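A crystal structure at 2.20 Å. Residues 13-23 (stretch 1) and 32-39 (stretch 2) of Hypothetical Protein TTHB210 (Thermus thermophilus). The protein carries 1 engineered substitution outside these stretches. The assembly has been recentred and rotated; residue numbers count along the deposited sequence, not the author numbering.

Stretch 1, residues 13-23: NFIPGLGTLYV
Stretch 2, residues 32-39: PFLAYDRA

The two stretches form an antiparallel β-ladder between two strands, extended at one end by an arginine packed over a phenylalanine ring. Strands 20-23 and 33-36, both in extended β conformation, run at 155° with axes 4.6 Å apart, pairing Thr-20 with Tyr-36 (CA-CA 5.0 Å), Leu-21 with Ala-35 (CA-CA 4.7 Å) and Tyr-22 with Leu-34 (CA-CA 5.3 Å). In the first and last pairs each residue points both N-H and C=O at its partner, giving reciprocal hydrogen bonds: Thr-20 N to Tyr-36 O (2.8 Å), Tyr-36 N to Thr-20 O (2.9 Å), Tyr-22 N to Leu-34 O (3.0 Å) and Leu-34 N to Tyr-22 O (2.8 Å). At Leu-21/Ala-35 these groups point outward.

Thr-20, Tyr-22, Leu-34 and Tyr-36, all chi1 m, share one face, where Tyr-22 CD2 lies 4.3 Å from Tyr-36 CD1. On the other, Leu-21 (m, t) rests CD2 on the Ala-35 methyl, an apolar contact 3.7 Å from Ala-35 CB, and Val-23 (p) sets CB over the Phe-33 (m) ring, 3.8 Å from Phe-33 CD2.

Before the strand, Gly-19 (phi/psi 88/-161) lies beside Tyr-36 O, which a CB would strike. Phe-14 (t, chi2 91°) offers its ring face to Arg-38 (m, t, t, chi4 -80°): Arg-38 CG packs as a CH-π donor, 3.8 Å from the Phe-14 ring centroid, and Arg-38 CZ lies 3.3 Å from Phe-14 CD2, which sits over a guanidinium face. One water bridges Phe-14 O and Arg-38 NH2; another links Thr-20 OG1 to Asp-37 O.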

ATOM      1  N   ASN F  13      39.189  -7.310   0.322  1.00 49.17           N
ATOM      2  CA  ASN F  13      38.768  -5.958  -0.012  1.00 49.64           C
ATOM      3  C   ASN F  13      37.381  -6.020  -0.652  1.00 47.09           C
ATOM      4  O   ASN F  13      37.157  -6.785  -1.586  1.00 49.34           O
ATOM      5  CB  ASN F  13      39.765  -5.335  -0.994  1.00 57.13           C
ATOM      6  CG  ASN F  13      40.053  -3.874  -0.691  1.00 69.27           C
ATOM      7  OD1 ASN F  13      40.558  -3.536   0.386  1.00 74.40           O
ATOM      8  ND2 ASN F  13      39.742  -2.998  -1.642  1.00 74.87           N
ATOM      9  N   PHE F  14      36.453  -5.219  -0.146  1.00 38.84           N
ATOM     10  CA  PHE F  14      35.105  -5.198  -0.691  1.00 34.89           C
ATOM     11  C   PHE F  14      34.725  -3.750  -0.949  1.00 34.38           C
ATOM     12  O   PHE F  14      34.782  -2.918  -0.043  1.00 37.93           O
ATOM     13  CB  PHE F  14      34.123  -5.843   0.302  1.00 31.24           C
ATOM     14  CG  PHE F  14      32.671  -5.799  -0.142  1.00 34.32           C
ATOM     15  CD1 PHE F  14      32.119  -6.845  -0.883  1.00 25.40           C
ATOM     16  CD2 PHE F  14      31.845  -4.733   0.227  1.00 22.11           C
ATOM     17  CE1 PHE F  14      30.775  -6.833  -1.233  1.00 23.93           C
ATOM     18  CE2 PHE F  14      30.498  -4.720  -0.120  1.00 29.61           C
ATOM     19  CZ  PHE F  14      29.962  -5.774  -0.851  1.00 26.92           C
ATOM     20  N   ILE F  15      34.347  -3.437  -2.185  1.00 29.79           N
ATOM     21  CA  ILE F  15      33.955  -2.068  -2.504  1.00 30.28           C
ATOM     22  C   ILE F  15      32.455  -1.974  -2.712  1.00 29.86           C
ATOM     23  O   ILE F  15      31.873  -2.675  -3.550  1.00 26.16           O
ATOM     24  CB  ILE F  15      34.697  -1.528  -3.762  1.00 34.79           C
ATOM     25  CG1 ILE F  15      36.194  -1.427  -3.476  1.00 33.28           C
ATOM     26  CG2 ILE F  15      34.158  -0.160  -4.165  1.00 27.56           C
ATOM     27  CD1 ILE F  15      36.883  -2.742  -3.472  1.00 42.69           C
ATOM     28  N   PRO F  16      31.802  -1.101  -1.933  1.00 28.54           N
ATOM     29  CA  PRO F  16      30.364  -0.887  -1.999  1.00 27.04           C
ATOM     30  C   PRO F  16      29.957  -0.559  -3.428  1.00 31.22           C
ATOM     31  O   PRO F  16      30.473   0.383  -4.025  1.00 31.96           O
ATOM     32  CB  PRO F  16      30.158   0.282  -1.031  1.00 27.53           C
ATOM     33  CG  PRO F  16      31.196   0.015   0.004  1.00 26.27           C
ATOM     34  CD  PRO F  16      32.402  -0.285  -0.865  1.00 28.67           C
ATOM     35  N   GLY F  17      29.041  -1.350  -3.973  1.00 31.04           N
ATOM     36  CA  GLY F  17      28.598  -1.124  -5.329  1.00 33.25           C
ATOM     37  C   GLY F  17      29.364  -1.944  -6.357  1.00 32.18           C
ATOM     38  O   GLY F  17      28.921  -2.049  -7.492  1.00 39.75           O
ATOM     39  N   LEU F  18      30.506  -2.512  -5.974  1.00 29.77           N
ATOM     40  CA  LEU F  18      31.321  -3.340  -6.887  1.00 27.76           C
ATOM     41  C   LEU F  18      31.533  -4.767  -6.379  1.00 29.47           C
ATOM     42  O   LEU F  18      31.567  -5.714  -7.158  1.00 31.82           O
ATOM     43  CB  LEU F  18      32.699  -2.727  -7.093  1.00 32.10           C
ATOM     44  CG  LEU F  18      32.792  -1.373  -7.806  1.00 38.13           C
ATOM     45  CD1 LEU F  18      34.240  -0.917  -7.766  1.00 35.46           C
ATOM     46  CD2 LEU F  18      32.295  -1.484  -9.251  1.00 40.55           C
ATOM     47  N   GLY F  19      31.685  -4.901  -5.064  1.00 27.77           N
ATOM     48  CA  GLY F  19      31.921  -6.197  -4.446  1.00 33.85           C
ATOM     49  C   GLY F  19      33.412  -6.493  -4.401  1.00 33.90           C
ATOM     50  O   GLY F  19      34.242  -5.584  -4.504  1.00 29.59           O
ATOM     51  N   THR F  20      33.756  -7.763  -4.232  1.00 31.09           N
ATOM     52  CA  THR F  20      35.157  -8.170  -4.218  1.00 34.26           C
ATOM     53  C   THR F  20      35.428  -8.623  -5.643  1.00 33.13           C
ATOM     54  O   THR F  20      34.824  -9.586  -6.120  1.00 30.48           O
ATOM     55  CB  THR F  20      35.389  -9.332  -3.250  1.00 30.97           C
ATOM     56  OG1 THR F  20      35.007  -8.917  -1.936  1.00 27.16           O
ATOM     57  CG2 THR F  20      36.857  -9.748  -3.253  1.00 33.55           C
ATOM     58  N   LEU F  21      36.329  -7.914  -6.311  1.00 30.39           N
ATOM     59  CA  LEU F  21      36.655  -8.173  -7.715  1.00 34.85           C
ATOM     60  C   LEU F  21      37.886  -9.000  -8.009  1.00 33.72           C
ATOM     61  O   LEU F  21      38.926  -8.860  -7.367  1.00 33.32           O
ATOM     62  CB  LEU F  21      36.822  -6.851  -8.462  1.00 36.20           C
ATOM     63  CG  LEU F  21      35.580  -5.992  -8.661  1.00 36.91           C
ATOM     64  CD1 LEU F  21      35.992  -4.657  -9.290  1.00 40.26           C
ATOM     65  CD2 LEU F  21      34.596  -6.733  -9.552  1.00 30.82           C
ATOM     66  N   TYR F  22      37.762  -9.834  -9.028  1.00 31.43           N
ATOM     67  CA  TYR F  22      38.853 -10.670  -9.463  1.00 36.54           C
ATOM     68  C   TYR F  22      38.784 -10.840 -10.965  1.00 38.43           C
ATOM     69  O   TYR F  22      37.707 -10.887 -11.552  1.00 38.36           O
ATOM     70  CB  TYR F  22      38.804 -12.027  -8.746  1.00 43.16           C
ATOM     71  CG  TYR F  22      39.277 -11.915  -7.306  1.00 60.19           C
ATOM     72  CD1 TYR F  22      40.469 -11.243  -7.005  1.00 68.52           C
ATOM     73  CD2 TYR F  22      38.522 -12.421  -6.243  1.00 61.60           C
ATOM     74  CE1 TYR F  22      40.899 -11.068  -5.686  1.00 70.24           C
ATOM     75  CE2 TYR F  22      38.945 -12.255  -4.914  1.00 66.74           C
ATOM     76  CZ  TYR F  22      40.136 -11.572  -4.650  1.00 70.30           C
ATOM     77  OH  TYR F  22      40.573 -11.375  -3.361  1.00 73.01           O
ATOM     78  N   VAL F  23      39.941 -10.901 -11.600  1.00 34.28           N
ATOM     79  CA  VAL F  23      39.961 -11.083 -13.036  1.00 35.93           C
ATOM     80  C   VAL F  23      41.222 -11.826 -13.413  1.00 35.30           C
ATOM     81  O   VAL F  23      42.230 -11.731 -12.718  1.00 33.25           O
ATOM     82  CB  VAL F  23      39.937  -9.724 -13.785  1.00 36.98           C
ATOM     83  CG1 VAL F  23      41.196  -8.921 -13.473  1.00 34.08           C
ATOM     84  CG2 VAL F  23      39.820  -9.958 -15.282  1.00 32.35           C
ATOM     85  N   PRO F  32      36.369 -11.350 -18.631  1.00 36.83           N
ATOM     86  CA  PRO F  32      35.540 -10.675 -17.629  1.00 35.20           C
ATOM     87  C   PRO F  32      36.009 -10.617 -16.174  1.00 33.93           C
ATOM     88  O   PRO F  32      36.830 -11.422 -15.727  1.00 29.00           O
ATOM     89  CB  PRO F  32      34.210 -11.408 -17.754  1.00 33.33           C
ATOM     90  CG  PRO F  32      34.654 -12.815 -17.982  1.00 35.27           C
ATOM     91  CD  PRO F  32      35.808 -12.673 -18.961  1.00 30.51           C
ATOM     92  N   PHE F  33      35.468  -9.631 -15.457  1.00 25.45           N
ATOM     93  CA  PHE F  33      35.747  -9.458 -14.045  1.00 23.82           C
ATOM     94  C   PHE F  33      34.636 -10.206 -13.303  1.00 26.97           C
ATOM     95  O   PHE F  33      33.472 -10.214 -13.734  1.00 27.34           O
ATOM     96  CB  PHE F  33      35.701  -7.987 -13.651  1.00 25.23           C
ATOM     97  CG  PHE F  33      36.860  -7.181 -14.150  1.00 36.30           C
ATOM     98  CD1 PHE F  33      37.023  -6.939 -15.509  1.00 32.10           C
ATOM     99  CD2 PHE F  33      37.773  -6.621 -13.250  1.00 36.78           C
ATOM    100  CE1 PHE F  33      38.072  -6.145 -15.969  1.00 43.19           C
ATOM    101  CE2 PHE F  33      38.828  -5.821 -13.699  1.00 32.34           C
ATOM    102  CZ  PHE F  33      38.978  -5.582 -15.057  1.00 38.25           C
ATOM    103  N   LEU F  34      34.994 -10.846 -12.199  1.00 27.28           N
ATOM    104  CA  LEU F  34      34.025 -11.575 -11.403  1.00 28.41           C
ATOM    105  C   LEU F  34      33.837 -10.791 -10.101  1.00 27.90           C
ATOM    106  O   LEU F  34      34.805 -10.471  -9.418  1.00 27.64           O
ATOM    107  CB  LEU F  34      34.540 -12.982 -11.119  1.00 26.39           C
ATOM    108  CG  LEU F  34      34.981 -13.776 -12.355  1.00 31.45           C
ATOM    109  CD1 LEU F  34      35.603 -15.098 -11.922  1.00 31.68           C
ATOM    110  CD2 LEU F  34      33.796 -14.043 -13.267  1.00 32.30           C
ATOM    111  N   ALA F  35      32.588 -10.468  -9.778  1.00 22.15           N
ATOM    112  CA  ALA F  35      32.278  -9.709  -8.567  1.00 26.45           C
ATOM    113  C   ALA F  35      31.590 -10.608  -7.551  1.00 28.85           C
ATOM    114  O   ALA F  35      30.516 -11.149  -7.818  1.00 24.07           O
ATOM    115  CB  ALA F  35      31.372  -8.524  -8.891  1.00 18.11           C
ATOM    116  N   TYR F  36      32.212 -10.733  -6.382  1.00 27.63           N
ATOM    117  CA  TYR F  36      31.697 -11.558  -5.299  1.00 26.48           C
ATOM    118  C   TYR F  36      31.137 -10.708  -4.168  1.00 33.05           C
ATOM    119  O   TYR F  36      31.575  -9.566  -3.980  1.00 28.20           O
ATOM    120  CB  TYR F  36      32.828 -12.429  -4.748  1.00 28.19           C
ATOM    121  CG  TYR F  36      33.357 -13.443  -5.737  1.00 31.12           C
ATOM    122  CD1 TYR F  36      34.294 -13.079  -6.716  1.00 28.46           C
ATOM    123  CD2 TYR F  36      32.880 -14.759  -5.732  1.00 36.48           C
ATOM    124  CE1 TYR F  36      34.734 -13.998  -7.667  1.00 29.74           C
ATOM    125  CE2 TYR F  36      33.316 -15.691  -6.678  1.00 33.30           C
ATOM    126  CZ  TYR F  36      34.237 -15.305  -7.641  1.00 34.22           C
ATOM    127  OH  TYR F  36      34.651 -16.218  -8.585  1.00 40.86           O
ATOM    128  N   ASP F  37      30.177 -11.248  -3.410  1.00 28.02           N
ATOM    129  CA  ASP F  37      29.651 -10.493  -2.280  1.00 28.81           C
ATOM    130  C   ASP F  37      30.474 -10.803  -1.020  1.00 24.07           C
ATOM    131  O   ASP F  37      31.497 -11.485  -1.092  1.00 23.97           O
ATOM    132  CB  ASP F  37      28.163 -10.769  -2.040  1.00 23.23           C
ATOM    133  CG  ASP F  37      27.856 -12.238  -1.769  1.00 31.74           C
ATOM    134  OD1 ASP F  37      28.746 -12.997  -1.288  1.00 26.36           O
ATOM    135  OD2 ASP F  37      26.688 -12.620  -2.035  1.00 27.13           O
ATOM    136  N   ARG F  38      30.048 -10.290   0.127  1.00 27.03           N
ATOM    137  CA  ARG F  38      30.791 -10.516   1.367  1.00 25.91           C
ATOM    138  C   ARG F  38      30.818 -11.975   1.812  1.00 29.13           C
ATOM    139  O   ARG F  38      31.662 -12.361   2.612  1.00 35.45           O
ATOM    140  CB  ARG F  38      30.223  -9.635   2.498  1.00 24.62           C
ATOM    141  CG  ARG F  38      30.432  -8.121   2.298  1.00 27.50           C
ATOM    142  CD  ARG F  38      30.117  -7.349   3.583  1.00 25.49           C
ATOM    143  NE  ARG F  38      30.076  -5.894   3.421  1.00 34.62           N
ATOM    144  CZ  ARG F  38      31.148  -5.105   3.387  1.00 33.41           C
ATOM    145  NH1 ARG F  38      32.358  -5.623   3.498  1.00 32.02           N
ATOM    146  NH2 ARG F  38      31.007  -3.796   3.241  1.00 32.58           N
ATOM    147  N   ALA F  39      29.907 -12.786   1.283  1.00 25.85           N
ATOM    148  CA  ALA F  39      29.830 -14.194   1.647  1.00 27.81           C
ATOM    149  C   ALA F  39      30.688 -15.032   0.703  1.00 30.53           C
ATOM    150  O   ALA F  39      30.819 -16.240   0.865  1.00 31.21           O
ATOM    151  CB  ALA F  39      28.360 -14.675   1.606  1.00 23.65           C
TER
HETATM  152  O   HOH W   1      33.782  -2.387   2.891  1.00 58.88           O
HETATM  153  O   HOH W   2      34.039 -10.871  -0.421  1.00 36.66           O